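Pullulanase (Bacillus acidopullulyticus, PDB 2WAN) hydrolyses the alpha-1,6-glucosidic linkages of pullulan and probably of branched starch-derived glucans, acting as a debranching enzyme. Local coordinates at residues A[287-292]-A[297-302]; A[305-310]-A[570-575]; A[450-455]-A[460-465]; A[440-445]-A[503-508]. All coordinates share one frame; numbering follows the deposited sequence.

How the interactions relate
The four contacts form two neighbouring pairs spread along an elongated, multidomain chain. Interaction 1 closes a hairpin, and the chain then runs on into interaction 2, whose centre lies about 17 Å away; Leu301 of the first packs on Gln571 of the second. Interactions 3 and 4 sit about 14 Å apart between centres in loops of the catalytic (beta/alpha)8 barrel, with Phe460 on Phe443 and Gly455 meeting Ser444 where they touch. Interaction 2 joins the loop that follows the hairpin to a loop of this barrel, about 36 Å from interaction 4 between centres. Glycerol molecules, probably from the crystallisation liquor, lie near Asn307 of interaction 2 and Tyr505 of interaction 4.

Interaction 1: residues A[287-292]-A[297-302]; sequences NLDVAA and AHNILP
Ile300 turns CG1 away from its own carbonyl carbon and beside its backbone N (chi1 -49°), which carries CD1 across to the opposing strand, while Val290 sets CG1 between backbone N and carbonyl carbon (chi1 62°). The two side chains meet at about a right angle, Ile300 CD1 lying 3.9 Å from Val290 CB and 3.7 Å from Asp289 O. Main-chain bonding supplies the register. Val290 and His298 form a hydrogen-bonded pair, Val290 N to His298 O and His298 N to Val290 O, both 2.9 Å. Beyond it, Ile300 N donates to Leu288 O at 2.8 Å from above the carbonyl plane (41° out of it), and a water accepts from Leu288 N and probably donates to Ile300 O. The imidazole of His298 is fixed by ND1, which donates nearly in the ring plane to Asn299 O at 2.7 Å. On the other face of the sheet Asp289 and Asn299 make a non-hydrogen-bonded pair, with Asp289 OD2 3.4 Å from Asn299 CA; Asp289 OD1 has a long, weak ion pair with Lys147. A valine in place of Asp289 would probably leave Lys147 without that distant carboxylate and Asn299 CA without the oxygen lying against it. Val290 and Ile300 also pack on strand 114-121, and strand 142-146 pairs with 288-292 along its other edge. Together these features describe a tight antiparallel beta hairpin built into a larger mixed sheet.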
# COMPACT_ATOMS: atom_id res chain seq x y z
N ASN A 287 -25.96 21.22 -14.24
CA ASN A 287 -25.03 22.32 -14.00
C ASN A 287 -25.46 23.09 -12.76
O ASN A 287 -26.38 23.90 -12.80
CB ASN A 287 -24.98 23.24 -15.21
CG ASN A 287 -23.88 24.30 -15.11
OD1 ASN A 287 -23.03 24.25 -14.22
ND2 ASN A 287 -23.91 25.25 -16.03
N LEU A 288 -24.79 22.81 -11.64
CA LEU A 288 -25.19 23.40 -10.36
C LEU A 288 -24.19 24.47 -9.95
O LEU A 288 -22.97 24.29 -10.12
CB LEU A 288 -25.31 22.31 -9.27
CG LEU A 288 -26.00 20.98 -9.62
CD1 LEU A 288 -25.77 19.94 -8.55
CD2 LEU A 288 -27.51 21.16 -9.89
N ASP A 289 -24.70 25.59 -9.44
CA ASP A 289 -23.87 26.73 -9.05
C ASP A 289 -24.22 27.22 -7.66
O ASP A 289 -25.37 27.13 -7.23
CB ASP A 289 -24.03 27.89 -10.04
CG ASP A 289 -22.94 27.93 -11.09
OD1 ASP A 289 -22.55 29.04 -11.50
OD2 ASP A 289 -22.45 26.85 -11.50
N VAL A 290 -23.21 27.72 -6.95
CA VAL A 290 -23.41 28.31 -5.63
C VAL A 290 -22.80 29.71 -5.61
O VAL A 290 -21.78 29.96 -6.24
CB VAL A 290 -22.84 27.41 -4.49
CG1 VAL A 290 -21.34 27.25 -4.62
CG2 VAL A 290 -23.21 27.97 -3.10
N ALA A 291 -23.47 30.62 -4.90
CA ALA A 291 -22.97 31.97 -4.71
C ALA A 291 -23.36 32.47 -3.33
O ALA A 291 -24.22 31.88 -2.66
CB ALA A 291 -23.55 32.91 -5.79
N ALA A 292 -22.70 33.54 -2.90
CA ALA A 292 -23.09 34.31 -1.72
C ALA A 292 -22.91 35.80 -2.02
O ALA A 292 -22.16 36.17 -2.93
CB ALA A 292 -22.28 33.90 -0.50
N ALA A 297 -19.75 33.54 -8.03
CA ALA A 297 -20.32 32.19 -8.03
C ALA A 297 -19.32 31.12 -8.50
O ALA A 297 -18.34 31.44 -9.19
CB ALA A 297 -21.59 32.15 -8.89
N HIS A 298 -19.58 29.87 -8.13
CA HIS A 298 -18.75 28.73 -8.56
C HIS A 298 -19.61 27.50 -8.82
O HIS A 298 -20.63 27.29 -8.17
CB HIS A 298 -17.70 28.38 -7.49
CG HIS A 298 -16.53 27.62 -8.03
ND1 HIS A 298 -16.52 26.24 -8.14
CD2 HIS A 298 -15.32 28.03 -8.49
CE1 HIS A 298 -15.36 25.85 -8.64
NE2 HIS A 298 -14.62 26.91 -8.87
N ASN A 299 -19.18 26.68 -9.77
CA ASN A 299 -19.78 25.37 -9.99
C ASN A 299 -19.68 24.49 -8.75
O ASN A 299 -18.70 24.58 -8.00
CB ASN A 299 -19.09 24.68 -11.17
CG ASN A 299 -19.66 23.30 -11.45
OD1 ASN A 299 -20.79 23.16 -11.93
ND2 ASN A 299 -18.89 22.28 -11.13
N ILE A 300 -20.70 23.66 -8.54
CA ILE A 300 -20.71 22.66 -7.48
C ILE A 300 -20.45 21.29 -8.12
O ILE A 300 -21.28 20.77 -8.88
CB ILE A 300 -22.08 22.59 -6.74
CG1 ILE A 300 -22.56 23.98 -6.30
CG2 ILE A 300 -22.00 21.63 -5.54
CD1 ILE A 300 -24.02 24.00 -5.85
N LEU A 301 -19.29 20.72 -7.82
CA LEU A 301 -18.92 19.43 -8.40
C LEU A 301 -19.38 18.33 -7.47
O LEU A 301 -19.10 18.39 -6.28
CB LEU A 301 -17.41 19.33 -8.62
CG LEU A 301 -16.94 18.12 -9.43
CD1 LEU A 301 -17.15 18.37 -10.92
CD2 LEU A 301 -15.47 17.85 -9.12
N PRO A 302 -20.09 17.33 -8.00
CA PRO A 302 -20.46 16.20 -7.16
C PRO A 302 -19.20 15.47 -6.64
O PRO A 302 -18.29 15.19 -7.42
CB PRO A 302 -21.26 15.30 -8.12
CG PRO A 302 -21.81 16.28 -9.14
CD PRO A 302 -20.69 17.22 -9.35
O HOH W 1 -22.46 20.97 -11.43

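Interaction 2: residues A[305-310]-A[570-575]; sequences VLNLPR and PQYYYR
The long excursion that follows the third strand of the catalytic (beta/alpha)8 barrel, the position of domain B in the alpha-amylase family, here meets the 3-10 segment around Leu306 and Asn307, and Tyr572 is the side chain that makes the join. It occupies the second position of a type I beta turn running from Gln571 to Tyr574. With CG anti to the backbone N (chi1 -174°), the ring is thrown outward from the turn to the opposing loop. Leu306 covers one face: its CB stands 3.5 Å from Tyr572 CE1, and CD1 makes a CH-pi contact, 4.2 Å from the ring centroid. The phenol is thus gripped by two consecutive residues, apolar Leu306 over the face and polar Asn307 at the hydroxyl end. Other residues also pack on it. His596 stacks with the Tyr572 ring, Trp332 of strand 326-332 meets it obliquely, and Pro597, at the start of helix 597-614, touches both Tyr572 and Asn307. The contact therefore ties the chain just after strand 295-302 to the catalytic domain through a buried tyrosine whose one polar side-chain atom is hydrogen-bonded. That atom, Tyr572 OH, donates to Asn307 OD1 at 2.6 Å; the hydroxyl lies in the plane of the acceptor carbonyl, at a C=O...O angle of 148°, although the amide and ring planes are 58° apart.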
# COMPACT_ATOMS: atom_id res chain seq x y z
N VAL A 305 -21.39 12.94 -2.44
CA VAL A 305 -22.77 12.53 -2.77
C VAL A 305 -22.78 11.19 -3.53
O VAL A 305 -23.70 10.38 -3.37
CB VAL A 305 -23.52 13.64 -3.54
CG1 VAL A 305 -22.89 13.91 -4.92
CG2 VAL A 305 -25.01 13.28 -3.67
N LEU A 306 -21.74 10.97 -4.34
CA LEU A 306 -21.67 9.75 -5.16
C LEU A 306 -21.38 8.49 -4.34
O LEU A 306 -21.50 7.38 -4.86
CB LEU A 306 -20.64 9.92 -6.29
CG LEU A 306 -20.85 11.12 -7.22
CD1 LEU A 306 -19.68 11.25 -8.21
CD2 LEU A 306 -22.20 11.01 -7.98
N ASN A 307 -21.02 8.66 -3.06
CA ASN A 307 -20.89 7.53 -2.13
C ASN A 307 -22.22 6.82 -1.85
O ASN A 307 -22.22 5.66 -1.44
CB ASN A 307 -20.33 7.95 -0.76
CG ASN A 307 -18.95 8.57 -0.83
OD1 ASN A 307 -18.28 8.57 -1.87
ND2 ASN A 307 -18.51 9.10 0.31
N LEU A 308 -23.33 7.53 -2.04
CA LEU A 308 -24.66 7.03 -1.64
C LEU A 308 -25.07 5.76 -2.39
O LEU A 308 -24.74 5.60 -3.57
CB LEU A 308 -25.72 8.14 -1.78
CG LEU A 308 -25.60 9.36 -0.86
CD1 LEU A 308 -26.56 10.48 -1.28
CD2 LEU A 308 -25.82 8.99 0.58
N PRO A 309 -25.81 4.86 -1.72
CA PRO A 309 -26.24 3.60 -2.33
C PRO A 309 -26.90 3.73 -3.72
O PRO A 309 -26.79 2.83 -4.54
CB PRO A 309 -27.22 3.04 -1.30
CG PRO A 309 -26.62 3.50 -0.01
CD PRO A 309 -26.15 4.90 -0.29
N ARG A 310 -27.58 4.85 -3.97
CA ARG A 310 -28.26 5.03 -5.26
C ARG A 310 -27.29 5.10 -6.45
O ARG A 310 -27.70 4.83 -7.58
CB ARG A 310 -29.18 6.26 -5.23
CG ARG A 310 -28.46 7.59 -5.17
CD ARG A 310 -29.44 8.74 -5.32
NE ARG A 310 -30.14 8.70 -6.59
CZ ARG A 310 -31.20 9.45 -6.90
NH1 ARG A 310 -31.70 10.30 -6.02
NH2 ARG A 310 -31.76 9.33 -8.09
N PRO A 570 -15.19 13.09 -13.07
CA PRO A 570 -14.23 14.12 -12.66
C PRO A 570 -13.91 14.13 -11.17
O PRO A 570 -14.82 14.25 -10.32
CB PRO A 570 -14.91 15.42 -13.13
CG PRO A 570 -15.60 15.00 -14.40
CD PRO A 570 -16.13 13.61 -14.09
N GLN A 571 -12.62 13.96 -10.88
CA GLN A 571 -12.03 13.97 -9.52
C GLN A 571 -12.35 12.82 -8.58
O GLN A 571 -11.59 12.59 -7.63
CB GLN A 571 -12.31 15.28 -8.77
CG GLN A 571 -11.67 16.51 -9.40
CD GLN A 571 -11.90 17.73 -8.52
OE1 GLN A 571 -12.38 17.61 -7.39
NE2 GLN A 571 -11.57 18.90 -9.04
N TYR A 572 -13.46 12.13 -8.80
CA TYR A 572 -14.01 11.21 -7.81
C TYR A 572 -13.12 10.01 -7.48
O TYR A 572 -13.21 9.46 -6.39
CB TYR A 572 -15.41 10.73 -8.24
CG TYR A 572 -16.09 9.89 -7.17
CD1 TYR A 572 -16.71 10.50 -6.08
CD2 TYR A 572 -16.14 8.50 -7.27
CE1 TYR A 572 -17.33 9.75 -5.11
CE2 TYR A 572 -16.76 7.74 -6.30
CZ TYR A 572 -17.36 8.37 -5.22
OH TYR A 572 -17.96 7.64 -4.27
N TYR A 573 -12.29 9.59 -8.43
CA TYR A 573 -11.40 8.44 -8.16
C TYR A 573 -10.18 8.82 -7.31
O TYR A 573 -9.41 7.93 -6.92
CB TYR A 573 -10.96 7.74 -9.46
CG TYR A 573 -12.05 6.90 -10.12
CD1 TYR A 573 -12.27 5.57 -9.73
CD2 TYR A 573 -12.84 7.44 -11.14
CE1 TYR A 573 -13.27 4.79 -10.33
CE2 TYR A 573 -13.85 6.68 -11.75
CZ TYR A 573 -14.05 5.35 -11.34
OH TYR A 573 -15.03 4.59 -11.96
N TYR A 574 -10.03 10.11 -7.01
CA TYR A 574 -8.85 10.64 -6.31
C TYR A 574 -9.24 11.35 -5.02
O TYR A 574 -10.39 11.77 -4.87
CB TYR A 574 -8.14 11.66 -7.20
CG TYR A 574 -7.69 11.08 -8.51
CD1 TYR A 574 -6.51 10.32 -8.58
CD2 TYR A 574 -8.45 11.23 -9.67
CE1 TYR A 574 -6.10 9.74 -9.78
CE2 TYR A 574 -8.03 10.66 -10.88
CZ TYR A 574 -6.86 9.92 -10.92
OH TYR A 574 -6.42 9.35 -12.10
N ARG A 575 -8.29 11.51 -4.09
CA ARG A 575 -8.55 12.26 -2.86
C ARG A 575 -8.32 13.75 -3.08
O ARG A 575 -7.32 14.17 -3.67
CB ARG A 575 -7.73 11.72 -1.67
CG ARG A 575 -8.06 10.25 -1.34
CD ARG A 575 -7.31 9.71 -0.10
NE ARG A 575 -7.75 8.34 0.16
CZ ARG A 575 -6.97 7.27 0.21
NH1 ARG A 575 -5.65 7.38 0.09
NH2 ARG A 575 -7.52 6.07 0.43

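Interaction 3: residues A[450-455]-A[460-465]; sequences GMKNKG and FTEHGT
The carboxylate of Glu462 is the flat group at the heart of this contact, met at its edge by two successive backbone amides and from above its plane by the side chain of Asn453. At the edge, Lys452 N donates to Glu462 OE1 at 2.8 Å and Asn453 N to Glu462 OE2 at 2.9 Å, both nearly straight and both using the syn lone pairs, on the side where the two oxygens face each other. The third donor, Asn453 ND2, approaches Glu462 OE2 at 3.0 Å from 50° out of the carboxylate plane, the amide standing almost upright on it with the planes 81° apart. OE2 thus holds two protein donors, while OE1 also accepts from a water that is weakly linked to Lys452 NZ. Glu462 can reach this far because it turns CG away from its carbonyl carbon (chi1 -58°) and then runs extended. Were an alanine here, both backbone N-H groups would probably be left without their acceptor and the amide of Asn453 set free to turn. Alongside, Thr465 CG2 packs 3.4 Å from Gly450 O and 3.8 Å from Met451 CG, while Thr465 OG1 is hydrogen-bonded to Thr473. Asn453 is the centre of an inverse gamma turn, and Lys454 NZ reaches back to Met451 O at 3.0 Å. A single carboxylate clasping consecutive amides in this way braces a tight irregular fold within the excursion between the first barrel strand, 435-438, and helix 474-481, a beta-to-alpha loop of the (beta/alpha)8 fold.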
# COMPACT_ATOMS: atom_id res chain seq x y z
N GLY A 450 22.47 -15.00 -21.47
CA GLY A 450 22.19 -16.32 -22.06
C GLY A 450 20.77 -16.57 -22.52
O GLY A 450 20.47 -17.64 -23.08
N MET A 451 19.89 -15.60 -22.27
CA MET A 451 18.49 -15.66 -22.68
C MET A 451 18.32 -14.91 -24.00
O MET A 451 18.92 -13.83 -24.20
CB MET A 451 17.60 -15.07 -21.58
CG MET A 451 17.38 -16.06 -20.42
SD MET A 451 16.77 -15.32 -18.91
CE MET A 451 18.26 -14.55 -18.27
N LYS A 452 17.51 -15.48 -24.89
CA LYS A 452 17.27 -14.90 -26.23
C LYS A 452 16.31 -13.72 -26.21
O LYS A 452 16.54 -12.70 -26.86
CB LYS A 452 16.71 -15.98 -27.18
CG LYS A 452 17.75 -17.02 -27.61
CD LYS A 452 17.12 -18.06 -28.55
CE LYS A 452 18.16 -19.05 -29.08
NZ LYS A 452 18.64 -19.98 -28.02
N ASN A 453 15.23 -13.84 -25.44
CA ASN A 453 14.18 -12.81 -25.39
C ASN A 453 14.56 -11.74 -24.39
O ASN A 453 13.92 -11.58 -23.35
CB ASN A 453 12.83 -13.45 -25.01
CG ASN A 453 12.30 -14.36 -26.10
OD1 ASN A 453 11.78 -13.88 -27.11
ND2 ASN A 453 12.41 -15.67 -25.91
N LYS A 454 15.63 -11.02 -24.70
CA LYS A 454 16.24 -10.12 -23.72
C LYS A 454 15.32 -8.97 -23.35
O LYS A 454 14.79 -8.27 -24.22
CB LYS A 454 17.58 -9.61 -24.23
CG LYS A 454 18.60 -10.71 -24.29
CD LYS A 454 19.99 -10.14 -24.58
CE LYS A 454 20.95 -11.22 -24.96
NZ LYS A 454 21.28 -12.04 -23.79
N GLY A 455 15.09 -8.83 -22.04
CA GLY A 455 14.24 -7.79 -21.48
C GLY A 455 12.74 -8.07 -21.54
O GLY A 455 11.94 -7.17 -21.26
N PHE A 460 11.70 -15.64 -19.20
CA PHE A 460 11.38 -16.53 -18.07
C PHE A 460 10.90 -17.93 -18.48
O PHE A 460 10.64 -18.78 -17.62
CB PHE A 460 10.30 -15.89 -17.19
CG PHE A 460 10.81 -14.79 -16.30
CD1 PHE A 460 11.03 -13.50 -16.80
CD2 PHE A 460 11.00 -15.02 -14.94
CE1 PHE A 460 11.49 -12.48 -15.96
CE2 PHE A 460 11.47 -13.99 -14.09
CZ PHE A 460 11.69 -12.72 -14.59
N THR A 461 10.74 -18.17 -19.78
CA THR A 461 10.31 -19.49 -20.27
C THR A 461 11.49 -20.31 -20.78
O THR A 461 11.31 -21.49 -21.16
CB THR A 461 9.28 -19.39 -21.44
OG1 THR A 461 9.94 -18.90 -22.63
CG2 THR A 461 8.11 -18.47 -21.09
N GLU A 462 12.68 -19.71 -20.80
CA GLU A 462 13.84 -20.34 -21.44
C GLU A 462 14.64 -21.25 -20.50
O GLU A 462 15.24 -20.78 -19.54
CB GLU A 462 14.76 -19.27 -22.05
CG GLU A 462 14.05 -18.37 -23.09
CD GLU A 462 14.98 -17.35 -23.69
OE1 GLU A 462 16.16 -17.68 -23.93
OE2 GLU A 462 14.52 -16.22 -23.89
N HIS A 463 14.66 -22.54 -20.81
CA HIS A 463 15.46 -23.53 -20.05
C HIS A 463 16.86 -23.72 -20.62
O HIS A 463 17.11 -23.50 -21.81
CB HIS A 463 14.73 -24.88 -20.02
CG HIS A 463 13.45 -24.85 -19.25
ND1 HIS A 463 13.38 -25.21 -17.92
CD2 HIS A 463 12.20 -24.46 -19.60
CE1 HIS A 463 12.14 -25.06 -17.50
NE2 HIS A 463 11.41 -24.60 -18.50
N GLY A 464 17.78 -24.10 -19.75
CA GLY A 464 19.14 -24.46 -20.16
C GLY A 464 20.02 -23.26 -20.48
O GLY A 464 21.06 -23.42 -21.13
N THR A 465 19.63 -22.07 -20.02
CA THR A 465 20.39 -20.86 -20.39
C THR A 465 21.64 -20.74 -19.52
O THR A 465 21.63 -21.09 -18.32
CB THR A 465 19.54 -19.56 -20.34
OG1 THR A 465 19.03 -19.38 -19.01
CG2 THR A 465 18.34 -19.65 -21.34
O HOH W 2 16.98 -19.83 -25.02

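Interaction 4: residues A[440-445]-A[503-508]; sequences VRDFSI and DTYNWG
Ionic contacts come first. Arg441 sends an extended chain, CG anti to the backbone N (chi1 -174°), out to Asp503, where NH1 donates to OD1 at 3.0 Å in a salt bridge. Asp503 OD1 receives it on the anti lone pair and lies near the guanidinium plane, although the carboxylate itself is turned 51° from it. Arg441 NE makes a second salt bridge, to Asp797 of helix 797-800, so one cation serves two acids. The second hydrogen bond across the contact runs from a phenol to a carboxylate: Tyr505 OH donates to Asp442 OD1 at 2.7 Å on the syn lone pair. Ring and carboxylate are nearly coplanar, 8° apart, with Asp442 OD1 3.2 Å from Tyr505 CE2 at the ring edge. In the packing, Arg441 CD rests 3.8 Å from Tyr505 CD2; Asp503 O lies over one guanidinium face and Ile445 CD1, from Arg441's own segment, over the opposite one, both offset toward the rim. Farther along, Asn506 OD1 accepts from Gly508 N at 2.8 Å in an Asx turn, part of the YNWGYDP motif of type I pullulanases. The chemistry implies that the short, weakly bonded helix 440-444 grips this region twice: Asp442 bonds to Tyr505, the motif's first residue, while Arg441 holds Asp503, two residues before it, its positive charge likely to be stabilised by both Asp503 and Asp797.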
# COMPACT_ATOMS: atom_id res chain seq x y z
N VAL A 440 11.28 -7.27 -14.92
CA VAL A 440 11.31 -8.09 -16.14
C VAL A 440 12.46 -7.71 -17.10
O VAL A 440 13.08 -8.60 -17.71
CB VAL A 440 9.95 -8.06 -16.89
CG1 VAL A 440 10.01 -8.83 -18.20
CG2 VAL A 440 8.83 -8.66 -15.98
N ARG A 441 12.73 -6.41 -17.26
CA ARG A 441 13.82 -6.02 -18.14
C ARG A 441 15.18 -6.38 -17.49
O ARG A 441 16.02 -7.04 -18.12
CB ARG A 441 13.77 -4.54 -18.47
CG ARG A 441 14.83 -4.13 -19.50
CD ARG A 441 14.70 -2.68 -19.94
NE ARG A 441 15.78 -2.30 -20.86
CZ ARG A 441 15.78 -2.50 -22.18
NH1 ARG A 441 14.73 -3.07 -22.79
NH2 ARG A 441 16.84 -2.13 -22.90
N ASP A 442 15.37 -6.00 -16.22
CA ASP A 442 16.68 -6.24 -15.57
C ASP A 442 17.10 -7.70 -15.65
O ASP A 442 18.29 -8.02 -15.82
CB ASP A 442 16.66 -5.93 -14.07
CG ASP A 442 16.36 -4.49 -13.75
OD1 ASP A 442 16.24 -3.65 -14.65
OD2 ASP A 442 16.26 -4.21 -12.53
N PHE A 443 16.13 -8.60 -15.48
CA PHE A 443 16.41 -10.03 -15.34
C PHE A 443 17.26 -10.60 -16.48
O PHE A 443 18.14 -11.44 -16.23
CB PHE A 443 15.09 -10.80 -15.24
CG PHE A 443 15.25 -12.23 -14.83
CD1 PHE A 443 15.78 -12.55 -13.58
CD2 PHE A 443 14.86 -13.27 -15.70
CE1 PHE A 443 15.92 -13.89 -13.18
CE2 PHE A 443 15.00 -14.62 -15.31
CZ PHE A 443 15.55 -14.92 -14.06
N SER A 444 17.01 -10.14 -17.71
CA SER A 444 17.59 -10.81 -18.88
C SER A 444 18.20 -9.89 -19.95
O SER A 444 18.72 -10.37 -20.95
CB SER A 444 16.48 -11.66 -19.53
OG SER A 444 15.44 -10.81 -20.01
N ILE A 445 18.17 -8.58 -19.74
CA ILE A 445 18.59 -7.64 -20.80
C ILE A 445 20.09 -7.69 -21.13
O ILE A 445 20.48 -7.38 -22.27
CB ILE A 445 18.18 -6.19 -20.45
CG1 ILE A 445 18.31 -5.24 -21.66
CG2 ILE A 445 19.01 -5.64 -19.26
CD1 ILE A 445 17.42 -5.58 -22.85
N ASP A 503 12.51 0.07 -25.55
CA ASP A 503 13.75 -0.15 -24.81
C ASP A 503 14.16 1.01 -23.91
O ASP A 503 15.27 1.01 -23.36
CB ASP A 503 14.87 -0.59 -25.75
CG ASP A 503 14.56 -1.89 -26.46
OD1 ASP A 503 14.27 -2.91 -25.78
OD2 ASP A 503 14.58 -1.90 -27.71
N THR A 504 13.29 2.00 -23.73
CA THR A 504 13.55 2.98 -22.69
C THR A 504 13.34 2.27 -21.36
O THR A 504 12.68 1.23 -21.30
CB THR A 504 12.73 4.28 -22.82
OG1 THR A 504 11.34 3.98 -22.81
CG2 THR A 504 13.09 5.03 -24.12
N TYR A 505 13.94 2.80 -20.30
CA TYR A 505 13.93 2.14 -19.00
C TYR A 505 12.99 2.79 -18.00
O TYR A 505 13.10 3.97 -17.74
CB TYR A 505 15.36 2.13 -18.40
CG TYR A 505 15.37 1.24 -17.18
CD1 TYR A 505 15.04 1.74 -15.91
CD2 TYR A 505 15.62 -0.12 -17.31
CE1 TYR A 505 14.99 0.90 -14.80
CE2 TYR A 505 15.56 -0.98 -16.21
CZ TYR A 505 15.26 -0.47 -14.97
OH TYR A 505 15.21 -1.32 -13.89
N ASN A 506 12.10 2.01 -17.37
CA ASN A 506 11.40 2.52 -16.20
C ASN A 506 10.97 1.40 -15.25
O ASN A 506 10.60 0.31 -15.70
CB ASN A 506 10.17 3.36 -16.60
CG ASN A 506 9.74 4.35 -15.51
OD1 ASN A 506 9.08 3.98 -14.52
ND2 ASN A 506 10.08 5.62 -15.71
N TRP A 507 10.98 1.67 -13.95
CA TRP A 507 10.42 0.72 -12.98
C TRP A 507 8.93 0.44 -13.17
O TRP A 507 8.48 -0.67 -12.90
CB TRP A 507 10.61 1.17 -11.53
CG TRP A 507 11.98 1.02 -10.98
CD1 TRP A 507 13.01 0.26 -11.48
CD2 TRP A 507 12.47 1.61 -9.77
NE1 TRP A 507 14.11 0.37 -10.68
CE2 TRP A 507 13.81 1.18 -9.61
CE3 TRP A 507 11.92 2.48 -8.82
CZ2 TRP A 507 14.61 1.61 -8.54
CZ3 TRP A 507 12.72 2.89 -7.74
CH2 TRP A 507 14.05 2.46 -7.62
N GLY A 508 8.17 1.46 -13.57
CA GLY A 508 6.74 1.30 -13.83
C GLY A 508 5.78 1.73 -12.74
O GLY A 508 4.64 1.22 -12.68